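Long-range contacts in indole-3-pyruvate decarboxylase (Azospirillum brasilense, PDB 2NXW), which decarboxylates indole-3-pyruvate to indole-3-acetaldehyde and CO2 with the aid of thiamine diphosphate and a metal ion, a step in auxin biosynthesis: residues F40-D45 with P69-A74; L85-V90 with V114-A119. One frame throughout, in Å; residues are numbered along the deposited sequence.

Contacts 1 and 2 are both buried and share one parallel sheet of the N-terminal thiamine diphosphate-binding domain, with centres about 8 Å apart. Contact 1 sets helix 68-82 against the end of strand 39-41 mainly through apolar side-chain packing, with V71 also resting on the strand backbone; no hydrogen bond crosses it, and its loop runs on to the cofactor. Contact 2 joins two neighbouring central strands, 86-90 and 113-119, by five backbone hydrogen bonds, and side-chain packing is secondary there. Strand 86-90 ties the two together: F40 O lies 2.8 Å from A89 N, a probable hydrogen bond, and on the helix side V71 CG1 packs 3.8 Å from A88 CB.

Contact 1 (F40-D45 with P69-A74); sequences FGIPGD and PAVGFA. With TPP (thiamine diphosphate), chain I.
A74 of helix 68-82 places its methyl group over one face of the F40 ring. The CH-pi geometry is well defined: A74 CB stands 3.9 Å from the ring centroid and only 14° off the ring normal, somewhat offset toward the rim and nearest to CD1 and CE1. F40 reaches the helix because its CG is anti to the carbonyl carbon (chi1 -61°), which carries the ring under A74. One turn earlier, V71 divides its two methyls between neighbouring residues. CG1 rests on the backbone, 3.5 Å from F40 O and 3.7 Å from G41 CA, whereas CG2 meets I42 CG1, also at 3.7 Å, the two branched side chains crossing at a slant. G41 has no side chain; G41 CA and V71 CA, 5.5 Å apart, are the closest pair of CA atoms across the contact. This is helix-on-sheet packing within the alpha/beta fold of the N-terminal domain: strand 39-41 lies in the parallel sheet, and helix 68-82 leads on to strand 86-90, the next strand beside it. All five touching residues are buried, and the 242 Å² buried between the segments falls almost wholly on them. Beyond I42 the fit ends. P43 and G44 turn from the helix to the cofactor, P43 O approaching TPP C7' to 3.4 Å and G44 CA approaching the same C7' to 3.6 Å, at the methylene that bridges the two rings of thiamine. The pocket lies between chains: backbone atoms of the second subunit, such as G450 N, hydrogen-bond to this thiamine diphosphate, and W479 of that subunit packs on I42 and P43. E68, just ahead of P69, completes this chain's share with G95. D45, still farther along, is exposed and far from the helix.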
# COMPACT_ATOMS: atom_id res chain seq x y z
N PHE A 40 -17.57 -29.93 2.61
CA PHE A 40 -17.39 -30.04 1.17
C PHE A 40 -15.90 -29.94 0.90
O PHE A 40 -15.19 -29.24 1.61
CB PHE A 40 -18.12 -28.88 0.47
CG PHE A 40 -19.59 -28.87 0.71
CD1 PHE A 40 -20.45 -29.62 -0.10
CD2 PHE A 40 -20.12 -28.14 1.77
CE1 PHE A 40 -21.82 -29.64 0.15
CE2 PHE A 40 -21.49 -28.16 2.03
CZ PHE A 40 -22.34 -28.91 1.21
N GLY A 41 -15.42 -30.65 -0.12
CA GLY A 41 -14.00 -30.53 -0.41
C GLY A 41 -13.47 -31.30 -1.59
O GLY A 41 -14.17 -32.12 -2.18
N ILE A 42 -12.23 -30.99 -1.95
CA ILE A 42 -11.51 -31.70 -3.00
C ILE A 42 -10.14 -31.95 -2.39
O ILE A 42 -9.46 -31.03 -1.94
CB ILE A 42 -11.38 -30.87 -4.32
CG1 ILE A 42 -12.75 -30.78 -5.01
CG2 ILE A 42 -10.40 -31.58 -5.27
CD1 ILE A 42 -12.81 -29.78 -6.14
N PRO A 43 -9.72 -33.22 -2.36
CA PRO A 43 -8.42 -33.59 -1.78
C PRO A 43 -7.22 -33.36 -2.68
O PRO A 43 -7.35 -33.01 -3.86
CB PRO A 43 -8.62 -35.07 -1.46
CG PRO A 43 -9.43 -35.53 -2.63
CD PRO A 43 -10.47 -34.41 -2.78
N GLY A 44 -6.05 -33.56 -2.08
CA GLY A 44 -4.78 -33.44 -2.76
C GLY A 44 -3.76 -34.08 -1.84
O GLY A 44 -4.07 -34.38 -0.70
N ASP A 45 -2.54 -34.28 -2.33
CA ASP A 45 -1.49 -34.90 -1.53
C ASP A 45 -1.41 -34.43 -0.08
O ASP A 45 -1.48 -35.24 0.85
CB ASP A 45 -0.13 -34.68 -2.19
CG ASP A 45 0.09 -35.59 -3.38
OD1 ASP A 45 -0.89 -35.89 -4.09
OD2 ASP A 45 1.25 -35.99 -3.60
N PRO A 69 -14.08 -23.89 -6.94
CA PRO A 69 -15.05 -22.80 -6.77
C PRO A 69 -16.35 -23.35 -6.18
O PRO A 69 -16.92 -22.74 -5.26
CB PRO A 69 -15.24 -22.29 -8.20
CG PRO A 69 -13.87 -22.44 -8.78
CD PRO A 69 -13.47 -23.85 -8.28
N ALA A 70 -16.78 -24.51 -6.68
CA ALA A 70 -18.01 -25.13 -6.19
C ALA A 70 -17.90 -25.57 -4.72
O ALA A 70 -18.89 -25.56 -4.00
CB ALA A 70 -18.36 -26.32 -7.07
N VAL A 71 -16.71 -25.97 -4.29
CA VAL A 71 -16.53 -26.36 -2.88
C VAL A 71 -16.84 -25.15 -2.01
O VAL A 71 -17.59 -25.23 -1.02
CB VAL A 71 -15.09 -26.83 -2.62
CG1 VAL A 71 -14.84 -27.01 -1.12
CG2 VAL A 71 -14.85 -28.16 -3.36
N GLY A 72 -16.28 -24.00 -2.38
CA GLY A 72 -16.49 -22.78 -1.63
C GLY A 72 -17.93 -22.29 -1.68
O GLY A 72 -18.51 -21.93 -0.65
N PHE A 73 -18.52 -22.29 -2.87
CA PHE A 73 -19.90 -21.85 -3.02
C PHE A 73 -20.88 -22.76 -2.27
O PHE A 73 -21.85 -22.28 -1.68
CB PHE A 73 -20.30 -21.81 -4.50
CG PHE A 73 -19.58 -20.76 -5.33
CD1 PHE A 73 -19.42 -19.45 -4.85
CD2 PHE A 73 -19.13 -21.06 -6.61
CE1 PHE A 73 -18.82 -18.46 -5.66
CE2 PHE A 73 -18.55 -20.09 -7.43
CZ PHE A 73 -18.39 -18.79 -6.95
N ALA A 74 -20.64 -24.07 -2.33
CA ALA A 74 -21.51 -25.04 -1.66
C ALA A 74 -21.41 -24.85 -0.15
O ALA A 74 -22.43 -24.85 0.53
CB ALA A 74 -21.10 -26.45 -2.03
N1' TPP I . -7.10 -29.24 -7.07
C2' TPP I . -6.32 -28.61 -7.96
CM2 TPP I . -6.81 -27.30 -8.58
N3' TPP I . -5.14 -29.11 -8.31
C4' TPP I . -4.67 -30.28 -7.79
N4' TPP I . -3.43 -30.74 -8.14
C5' TPP I . -5.49 -31.01 -6.87
C6' TPP I . -6.72 -30.43 -6.52
C7' TPP I . -5.05 -32.37 -6.22
N3 TPP I . -4.86 -33.51 -7.23
C2 TPP I . -3.62 -33.80 -7.64
S1 TPP I . -3.85 -35.16 -8.71
C5 TPP I . -5.59 -35.28 -8.57
C4 TPP I . -5.90 -34.27 -7.68
CM4 TPP I . -7.35 -34.04 -7.22
C6 TPP I . -6.45 -36.26 -9.25
C7 TPP I . -6.52 -35.96 -10.75
O7 TPP I . -7.52 -36.81 -11.26
PA TPP I . -7.49 -36.88 -12.84
O1A TPP I . -7.60 -35.54 -13.49
O2A TPP I . -8.73 -37.77 -13.23
O3A TPP I . -6.14 -37.61 -13.42
PB TPP I . -5.65 -39.04 -12.74
O1B TPP I . -6.85 -40.00 -12.68
O2B TPP I . -4.57 -39.58 -13.71
O3B TPP I . -5.06 -38.83 -11.38

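Contact 2 (L85-V90 with V114-A119)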
# COMPACT_ATOMS: atom_id res chain seq x y z
N LEU A 85 -22.13 -22.59 10.54
CA LEU A 85 -20.81 -22.58 9.90
C LEU A 85 -20.80 -23.48 8.68
O LEU A 85 -21.39 -24.56 8.70
CB LEU A 85 -19.74 -23.10 10.87
CG LEU A 85 -19.46 -22.29 12.13
CD1 LEU A 85 -18.36 -22.98 12.91
CD2 LEU A 85 -19.05 -20.86 11.78
N GLY A 86 -20.13 -23.01 7.62
CA GLY A 86 -19.97 -23.80 6.42
C GLY A 86 -18.56 -24.36 6.49
O GLY A 86 -17.70 -23.76 7.14
N VAL A 87 -18.29 -25.49 5.83
CA VAL A 87 -16.95 -26.08 5.88
C VAL A 87 -16.48 -26.47 4.50
O VAL A 87 -17.11 -27.27 3.80
CB VAL A 87 -16.91 -27.31 6.82
CG1 VAL A 87 -15.47 -27.76 7.04
CG2 VAL A 87 -17.57 -26.97 8.16
N ALA A 88 -15.33 -25.90 4.11
CA ALA A 88 -14.74 -26.13 2.81
C ALA A 88 -13.30 -26.58 2.98
O ALA A 88 -12.47 -25.82 3.49
CB ALA A 88 -14.78 -24.83 2.00
N ALA A 89 -13.02 -27.80 2.54
CA ALA A 89 -11.69 -28.40 2.66
C ALA A 89 -10.97 -28.51 1.33
O ALA A 89 -11.50 -29.06 0.36
CB ALA A 89 -11.81 -29.79 3.32
N VAL A 90 -9.74 -28.00 1.31
CA VAL A 90 -8.92 -27.99 0.11
C VAL A 90 -7.48 -28.43 0.38
O VAL A 90 -7.07 -28.64 1.53
CB VAL A 90 -8.87 -26.58 -0.51
CG1 VAL A 90 -10.28 -26.17 -0.98
CG2 VAL A 90 -8.33 -25.58 0.50
N VAL A 114 -15.70 -21.88 6.92
CA VAL A 114 -14.45 -22.28 7.55
C VAL A 114 -13.62 -22.99 6.49
O VAL A 114 -13.96 -24.08 6.03
CB VAL A 114 -14.69 -23.25 8.74
CG1 VAL A 114 -13.36 -23.69 9.34
CG2 VAL A 114 -15.56 -22.57 9.79
N VAL A 115 -12.54 -22.34 6.06
CA VAL A 115 -11.65 -22.91 5.06
C VAL A 115 -10.59 -23.72 5.78
O VAL A 115 -9.92 -23.20 6.68
CB VAL A 115 -10.96 -21.80 4.26
CG1 VAL A 115 -9.96 -22.41 3.25
CG2 VAL A 115 -12.01 -20.97 3.53
N ILE A 116 -10.44 -24.99 5.40
CA ILE A 116 -9.44 -25.86 6.01
C ILE A 116 -8.53 -26.34 4.90
O ILE A 116 -8.97 -27.06 4.00
CB ILE A 116 -10.09 -27.11 6.66
CG1 ILE A 116 -11.17 -26.69 7.65
CG2 ILE A 116 -9.01 -27.95 7.38
CD1 ILE A 116 -11.94 -27.86 8.23
N SER A 117 -7.27 -25.92 4.93
CA SER A 117 -6.33 -26.34 3.90
C SER A 117 -5.26 -27.27 4.44
O SER A 117 -4.74 -27.06 5.53
CB SER A 117 -5.61 -25.14 3.27
OG SER A 117 -4.68 -25.56 2.29
N GLY A 118 -4.94 -28.29 3.66
CA GLY A 118 -3.86 -29.18 4.04
C GLY A 118 -2.60 -28.34 3.79
O GLY A 118 -2.65 -27.30 3.13
N ALA A 119 -1.47 -28.78 4.32
CA ALA A 119 -0.23 -28.04 4.14
C ALA A 119 0.94 -28.99 4.35
O ALA A 119 0.77 -30.08 4.90
CB ALA A 119 -0.15 -26.89 5.13
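V114 opens the pairing with both of its backbone polar atoms engaged by strand 86-90. Its N donates to G86 O at 2.8 Å, while its O accepts from A88 N in a bond that is essentially straight at the hydrogen (179°). Beside them V114 CB closes to 3.4 Å on G86 O, and CG2 reaches L85 CD1 at 4.2 Å. V115 turns its side chain to the other face, the one it shares with A88 and V90, where M99 packs on all three; its CA makes a CA-H...O contact with A88 O. At I116 the hydrogen bonding resumes: N donates to A88 O at 2.9 Å and O accepts from V90 N. These are neighbouring parallel strands, whose short axes differ in direction by 18°, with V87, A88, A89 and V90 in register with V114 to S117. In the doubly wound alpha/beta sheet of strand order 2-1-3-4-6-5, strands 86-90 and 113-119 are neighbours near its middle, flanked by 39-41 and 179-184. I116 also makes a close side-chain contact, CD1 meeting V87 CG1 at 3.7 Å; with CG1 anti to the carbonyl carbon (chi1 -54°) and the chain then extended, its end runs back along the strand to V87. L27 and F50, from helices 23-33 and 48-57, pack on I116. S117 CB touches V90 CG2, while its OG donates to G118 O, in the carbonyl plane, and is also hydrogen-bonded to NE2 of Q141. G118 N supplies the last link to V90 O, at 3.0 Å.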